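Local structure of salicylaldehyde dehydrogenase NahF (4JZ6) at the interface of chains A and B. The protein oxidises salicylaldehyde to salicylate with NAD+ as an aldehyde dehydrogenase of broad substrate specificity, probably as a step of naphthalene degradation. Numbering follows the deposited sequence. Chains: chain A/B, Salicylaldehyde dehydrogenase NahF.

Contact 1: the interface of chains A and B. Residues chain A 140, 151, 486-488; chain B 446, 461-462, 478.
One face of the A:Trp488 indole receives the methyl of B:Ala461, which sits 3.3 Å above the ring plane and off toward the rim. The methyl favours the pyrrole part: CB of B:Ala461 is 3.4 Å from CE2 of A:Trp488, with NE1 about as near, a CH-pi contact reaching into the six-membered ring as well. The methylene CB that carries the indole lies against the carbonyl oxygens of B:Pro462 and B:Gly446. This is part of the two-fold interface of an aldehyde dehydrogenase, where strand 485-491 of one subunit runs over loops of the other. With CG anti to its backbone N (chi1 173°), A:Trp488 lays the ring over B:Ala461, while its backbone N donates to O of B:Gly446 at 2.9 Å. The pyrrolidine of B:Pro462 packs against two side chains of chain A. A:Thr151 meets it with the methyl, CG2 to CG of B:Pro462 at 3.6 Å, and CD lies just as near. A:Leu486 comes in at roughly a right angle with one branch, CD2 lying 3.7 Å from CB of B:Pro462. The same CD2 touches CB of B:Ala478 at 3.9 Å.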
# COMPACT_ATOMS: atom_id res chain seq x y z
N ILE A 140 13.81 16.79 9.78
CA ILE A 140 12.65 17.64 9.56
C ILE A 140 12.53 18.76 10.60
O ILE A 140 12.71 18.51 11.80
CB ILE A 140 11.36 16.80 9.57
CG1 ILE A 140 11.51 15.58 8.65
CG2 ILE A 140 10.15 17.63 9.18
CD1 ILE A 140 10.31 14.66 8.67
N THR A 151 13.14 11.15 9.98
CA THR A 151 12.60 9.87 9.55
C THR A 151 13.73 8.91 9.24
O THR A 151 14.79 9.32 8.76
CB THR A 151 11.76 10.00 8.29
OG1 THR A 151 12.56 10.57 7.24
CG2 THR A 151 10.56 10.87 8.55
N LEU A 486 9.31 3.01 7.51
CA LEU A 486 9.53 4.44 7.68
C LEU A 486 9.20 4.80 9.11
O LEU A 486 8.06 4.66 9.55
CB LEU A 486 8.68 5.26 6.71
CG LEU A 486 8.81 6.78 6.85
CD1 LEU A 486 10.19 7.25 6.44
CD2 LEU A 486 7.74 7.49 6.04
N LYS A 487 10.21 5.25 9.85
CA LYS A 487 10.03 5.54 11.26
C LYS A 487 10.25 7.03 11.54
O LYS A 487 11.22 7.62 11.09
CB LYS A 487 10.99 4.70 12.09
CG LYS A 487 10.97 5.02 13.58
CD LYS A 487 11.99 4.18 14.33
CE LYS A 487 11.60 2.71 14.36
NZ LYS A 487 12.67 1.86 14.98
N TRP A 488 9.32 7.62 12.28
CA TRP A 488 9.47 9.00 12.70
C TRP A 488 10.10 8.98 14.08
O TRP A 488 9.50 8.46 15.02
CB TRP A 488 8.12 9.72 12.74
CG TRP A 488 8.19 11.10 13.33
CD1 TRP A 488 9.19 12.02 13.16
CD2 TRP A 488 7.23 11.70 14.21
NE1 TRP A 488 8.90 13.17 13.87
CE2 TRP A 488 7.71 13.00 14.52
CE3 TRP A 488 6.01 11.29 14.74
CZ2 TRP A 488 7.01 13.87 15.35
CZ3 TRP A 488 5.31 12.16 15.57
CH2 TRP A 488 5.81 13.43 15.86
N GLY B 446 6.02 2.88 14.29
CA GLY B 446 5.97 3.95 13.32
C GLY B 446 6.51 5.25 13.90
O GLY B 446 7.07 6.07 13.16
N ALA B 461 5.68 15.46 9.74
CA ALA B 461 6.25 14.16 10.05
C ALA B 461 5.24 13.08 9.76
O ALA B 461 4.09 13.19 10.15
CB ALA B 461 6.67 14.11 11.50
N PRO B 462 5.68 12.01 9.07
CA PRO B 462 4.78 10.92 8.68
C PRO B 462 4.15 10.29 9.91
O PRO B 462 4.85 10.07 10.90
CB PRO B 462 5.72 9.92 7.99
CG PRO B 462 7.05 10.21 8.56
CD PRO B 462 7.08 11.70 8.76
N ALA B 478 5.31 11.69 3.01
CA ALA B 478 4.86 10.34 2.68
C ALA B 478 3.38 10.25 2.30
O ALA B 478 2.96 9.34 1.59
CB ALA B 478 5.16 9.39 3.82

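Contact 2: the interface of chains A and B. Residues chain A 437, 440-442, 448; chain B 152, 154, 487, 489.
B:Lys487 leaves its strand with CG anti to the backbone N (chi1 175°) and bends at chi3 (-69°), which carries the amino group NZ to the C-terminal end of helix 433-442 of chain A. B:Gln154, extended beyond CG, brings its carboxamide to the same helix end. In this aldehyde dehydrogenase dimer the two side chains cap backbone carbonyls of that helix while a parallel beta bridge pairs A:Val448 with B:Leu489. NZ of B:Lys487 donates to O of A:Gly440 at 3.0 Å, in the carbonyl plane on a lone pair, and lies 3.1 Å from O of A:Met441, a second hydrogen bond. NE2 of B:Gln154 also donates to that A:Met441 oxygen, at 2.8 Å and 146° at the hydrogen, from a little out of the carbonyl plane. Within chain B, OE1 of B:Gln154 accepts from NZ of B:Lys487 at 2.9 Å, fixing which way the amide is turned. The helix end would probably favour the positive charge. An alanine in place of B:Lys487 would probably leave the A:Gly440 carbonyl without this donor and set the B:Gln154 amide freer to turn. The lysine's aliphatic stretch packs on A:Val448, CD to CG2 at 3.6 Å. The A:Met441 side chain crosses that of B:Leu152 at about a right angle, CG to CD1 at 3.9 Å.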
# COMPACT_ATOMS: atom_id res chain seq x y z
N LEU A 437 0.63 14.27 -25.69
CA LEU A 437 0.82 14.50 -24.26
C LEU A 437 -0.51 14.66 -23.51
O LEU A 437 -0.66 14.14 -22.41
CB LEU A 437 1.72 15.71 -24.02
CG LEU A 437 3.23 15.44 -24.09
CD1 LEU A 437 4.01 16.74 -24.18
CD2 LEU A 437 3.68 14.65 -22.88
N GLY A 440 -1.83 11.34 -23.31
CA GLY A 440 -0.88 10.62 -22.49
C GLY A 440 -1.08 10.93 -21.02
O GLY A 440 -1.03 10.04 -20.16
N MET A 441 -1.33 12.20 -20.72
CA MET A 441 -1.47 12.62 -19.34
C MET A 441 -2.85 12.31 -18.75
O MET A 441 -3.00 12.17 -17.54
CB MET A 441 -1.12 14.10 -19.21
CG MET A 441 0.38 14.32 -19.13
SD MET A 441 0.80 16.05 -18.99
CE MET A 441 0.81 16.55 -20.70
N SER A 442 -3.84 12.18 -19.63
CA SER A 442 -5.21 11.95 -19.20
C SER A 442 -5.56 10.47 -18.99
O SER A 442 -6.50 10.16 -18.26
CB SER A 442 -6.19 12.57 -20.20
OG SER A 442 -6.04 13.98 -20.24
N VAL A 448 3.21 5.39 -19.53
CA VAL A 448 2.77 6.00 -20.78
C VAL A 448 3.97 6.32 -21.67
O VAL A 448 4.92 6.98 -21.23
CB VAL A 448 1.96 7.29 -20.53
CG1 VAL A 448 1.62 7.97 -21.84
CG2 VAL A 448 0.70 6.98 -19.75
N LEU B 152 5.45 11.36 -13.16
CA LEU B 152 4.48 12.39 -12.85
C LEU B 152 3.66 11.96 -11.64
O LEU B 152 3.37 10.77 -11.48
CB LEU B 152 3.54 12.63 -14.04
CG LEU B 152 4.14 13.04 -15.38
CD1 LEU B 152 3.04 13.31 -16.40
CD2 LEU B 152 5.02 14.26 -15.22
N GLN B 154 0.02 12.61 -10.29
CA GLN B 154 -1.27 13.14 -10.73
C GLN B 154 -2.36 12.78 -9.74
O GLN B 154 -2.14 11.95 -8.86
CB GLN B 154 -1.61 12.57 -12.11
CG GLN B 154 -0.62 12.93 -13.20
CD GLN B 154 -0.98 12.26 -14.51
OE1 GLN B 154 -0.99 11.03 -14.61
NE2 GLN B 154 -1.31 13.07 -15.52
N LYS B 487 3.11 8.09 -12.39
CA LYS B 487 3.14 7.65 -13.78
C LYS B 487 4.54 7.79 -14.37
O LYS B 487 5.19 8.82 -14.22
CB LYS B 487 2.14 8.45 -14.60
CG LYS B 487 2.17 8.14 -16.09
CD LYS B 487 1.19 9.02 -16.84
CE LYS B 487 -0.26 8.66 -16.53
NZ LYS B 487 -1.22 9.60 -17.17
N LEU B 489 6.48 8.29 -17.59
CA LEU B 489 6.21 8.78 -18.94
C LEU B 489 7.49 8.99 -19.74
O LEU B 489 8.48 9.52 -19.23
CB LEU B 489 5.41 10.09 -18.88
CG LEU B 489 4.98 10.69 -20.22
CD1 LEU B 489 3.54 11.17 -20.15
CD2 LEU B 489 5.90 11.83 -20.61

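Contact 3: the interface of chains A and B. Residues chain A 247, 250-251, 266, 268, 467-468; chain B 258, 260-261.
Helix 247-259 of each subunit contributes to this part of the aldehyde dehydrogenase dimer: its first turns in chain A receive the residues that end and follow the same helix in chain B. B:Leu261 is the inserted side chain; its two methyls diverge, one toward A:Leu268 and the other toward A:Thr247, and both touch A:Ser251. CD1 meets CD1 of A:Leu268 tip to tip at 3.5 Å and also rests on the helix backbone, 3.7 Å from CA of A:Ser251. CD2 turns to A:Thr247, whose methyl CG2 lies 3.7 Å away, and to CB of A:Ser251. A:Thr247 holds CG2 anti to its backbone N (chi1 to OG1 -56°), which turns the methyl to the leucine and leaves OG1 to donate within chain A to O of A:Asn468 at 3.1 Å. Beside this packing, the hydroxyl OG of A:Ser251, anti to the backbone N (chi1 175°), donates to O of B:Ala258 at 2.7 Å from 39° above the carbonyl plane. At the backbone of B:Leu261, water 1 links the two chains, 2.7 Å from O of B:Leu261 and 2.8 Å from O of A:Lys467. In chain A the receiving surface combines the start of helix 247-259, the 3-10 turn 467-469, and A:Leu266 and A:Leu268, which flank the predicted active-site residue A:Glu267, about 7 Å from the centre of the contact.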
# COMPACT_ATOMS: atom_id res chain seq x y z
N THR A 247 -4.78 -11.03 -12.05
CA THR A 247 -5.69 -10.27 -11.21
C THR A 247 -6.56 -11.20 -10.38
O THR A 247 -6.71 -11.01 -9.17
CB THR A 247 -6.59 -9.38 -12.07
OG1 THR A 247 -5.78 -8.53 -12.89
CG2 THR A 247 -7.50 -8.52 -11.19
N GLY A 250 -4.45 -12.45 -7.68
CA GLY A 250 -3.99 -11.31 -6.91
C GLY A 250 -4.98 -10.87 -5.85
O GLY A 250 -4.60 -10.58 -4.70
N SER A 251 -6.26 -10.80 -6.23
CA SER A 251 -7.32 -10.45 -5.29
C SER A 251 -7.35 -11.44 -4.12
O SER A 251 -7.41 -11.04 -2.95
CB SER A 251 -8.67 -10.42 -5.99
OG SER A 251 -9.72 -10.20 -5.05
N LEU A 266 1.23 -5.47 -5.39
CA LEU A 266 0.47 -6.25 -6.37
C LEU A 266 0.78 -5.81 -7.80
O LEU A 266 0.53 -4.67 -8.18
CB LEU A 266 -1.03 -6.13 -6.10
CG LEU A 266 -1.68 -7.28 -5.33
CD1 LEU A 266 -0.66 -8.04 -4.47
CD2 LEU A 266 -2.85 -6.79 -4.50
N LEU A 268 -0.23 -6.94 -11.29
CA LEU A 268 -1.22 -7.83 -11.88
C LEU A 268 -1.43 -7.61 -13.38
O LEU A 268 -0.55 -7.11 -14.07
CB LEU A 268 -2.55 -7.68 -11.14
CG LEU A 268 -2.37 -7.72 -9.62
CD1 LEU A 268 -3.69 -7.54 -8.92
CD2 LEU A 268 -1.72 -9.03 -9.20
N LYS A 467 -5.70 0.50 -10.91
CA LYS A 467 -6.89 -0.34 -11.03
C LYS A 467 -6.59 -1.82 -10.84
O LYS A 467 -5.85 -2.19 -9.93
CB LYS A 467 -7.57 -0.13 -12.38
CG LYS A 467 -7.90 1.31 -12.71
CD LYS A 467 -8.60 1.37 -14.05
CE LYS A 467 -8.41 2.72 -14.72
NZ LYS A 467 -8.95 2.70 -16.11
N ASN A 468 -7.15 -2.66 -11.70
CA ASN A 468 -6.99 -4.10 -11.58
C ASN A 468 -5.57 -4.59 -11.80
O ASN A 468 -5.28 -5.77 -11.59
CB ASN A 468 -7.95 -4.85 -12.51
CG ASN A 468 -9.36 -4.95 -11.95
OD1 ASN A 468 -9.78 -4.11 -11.14
ND2 ASN A 468 -10.08 -5.98 -12.36
N ALA B 258 -9.82 -5.68 -1.11
CA ALA B 258 -9.06 -6.69 -1.82
C ALA B 258 -9.89 -7.35 -2.91
O ALA B 258 -9.37 -7.73 -3.96
CB ALA B 258 -8.51 -7.72 -0.86
N HIS B 260 -11.84 -5.93 -4.76
CA HIS B 260 -11.82 -5.00 -5.88
C HIS B 260 -10.44 -4.40 -6.13
O HIS B 260 -10.32 -3.39 -6.83
CB HIS B 260 -12.86 -3.89 -5.67
CG HIS B 260 -14.23 -4.40 -5.38
ND1 HIS B 260 -15.03 -4.98 -6.34
CD2 HIS B 260 -14.94 -4.44 -4.22
CE1 HIS B 260 -16.17 -5.35 -5.79
NE2 HIS B 260 -16.15 -5.03 -4.51
N LEU B 261 -9.41 -5.02 -5.56
CA LEU B 261 -8.02 -4.63 -5.76
C LEU B 261 -7.75 -3.15 -5.46
O LEU B 261 -6.96 -2.51 -6.16
CB LEU B 261 -7.53 -4.95 -7.19
CG LEU B 261 -7.29 -6.39 -7.68
CD1 LEU B 261 -6.41 -7.17 -6.70
CD2 LEU B 261 -8.59 -7.13 -7.93
O HOH W 1 -5.97 -0.54 -7.73

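All three contacts belong to one two-fold interface. Contact 1 lies about 29 Å from contact 2 and 28 Å from contact 3, while contacts 2 and 3 are about 21 Å apart, measured between the centres of their C-alpha atoms. Contacts 1 and 2 use strands 148-154 and 485-491, supplied by chain A in one and chain B in the other; A:Lys487 belongs to contact 1 and B:Lys487 to contact 2. The strands thus reach across in both directions, joining the subunits reciprocally. Contact 3 instead pairs copies of helix 247-259 and lies nearer A:Glu267 than the others, so dimer assembly may support the surroundings of the catalytic centre.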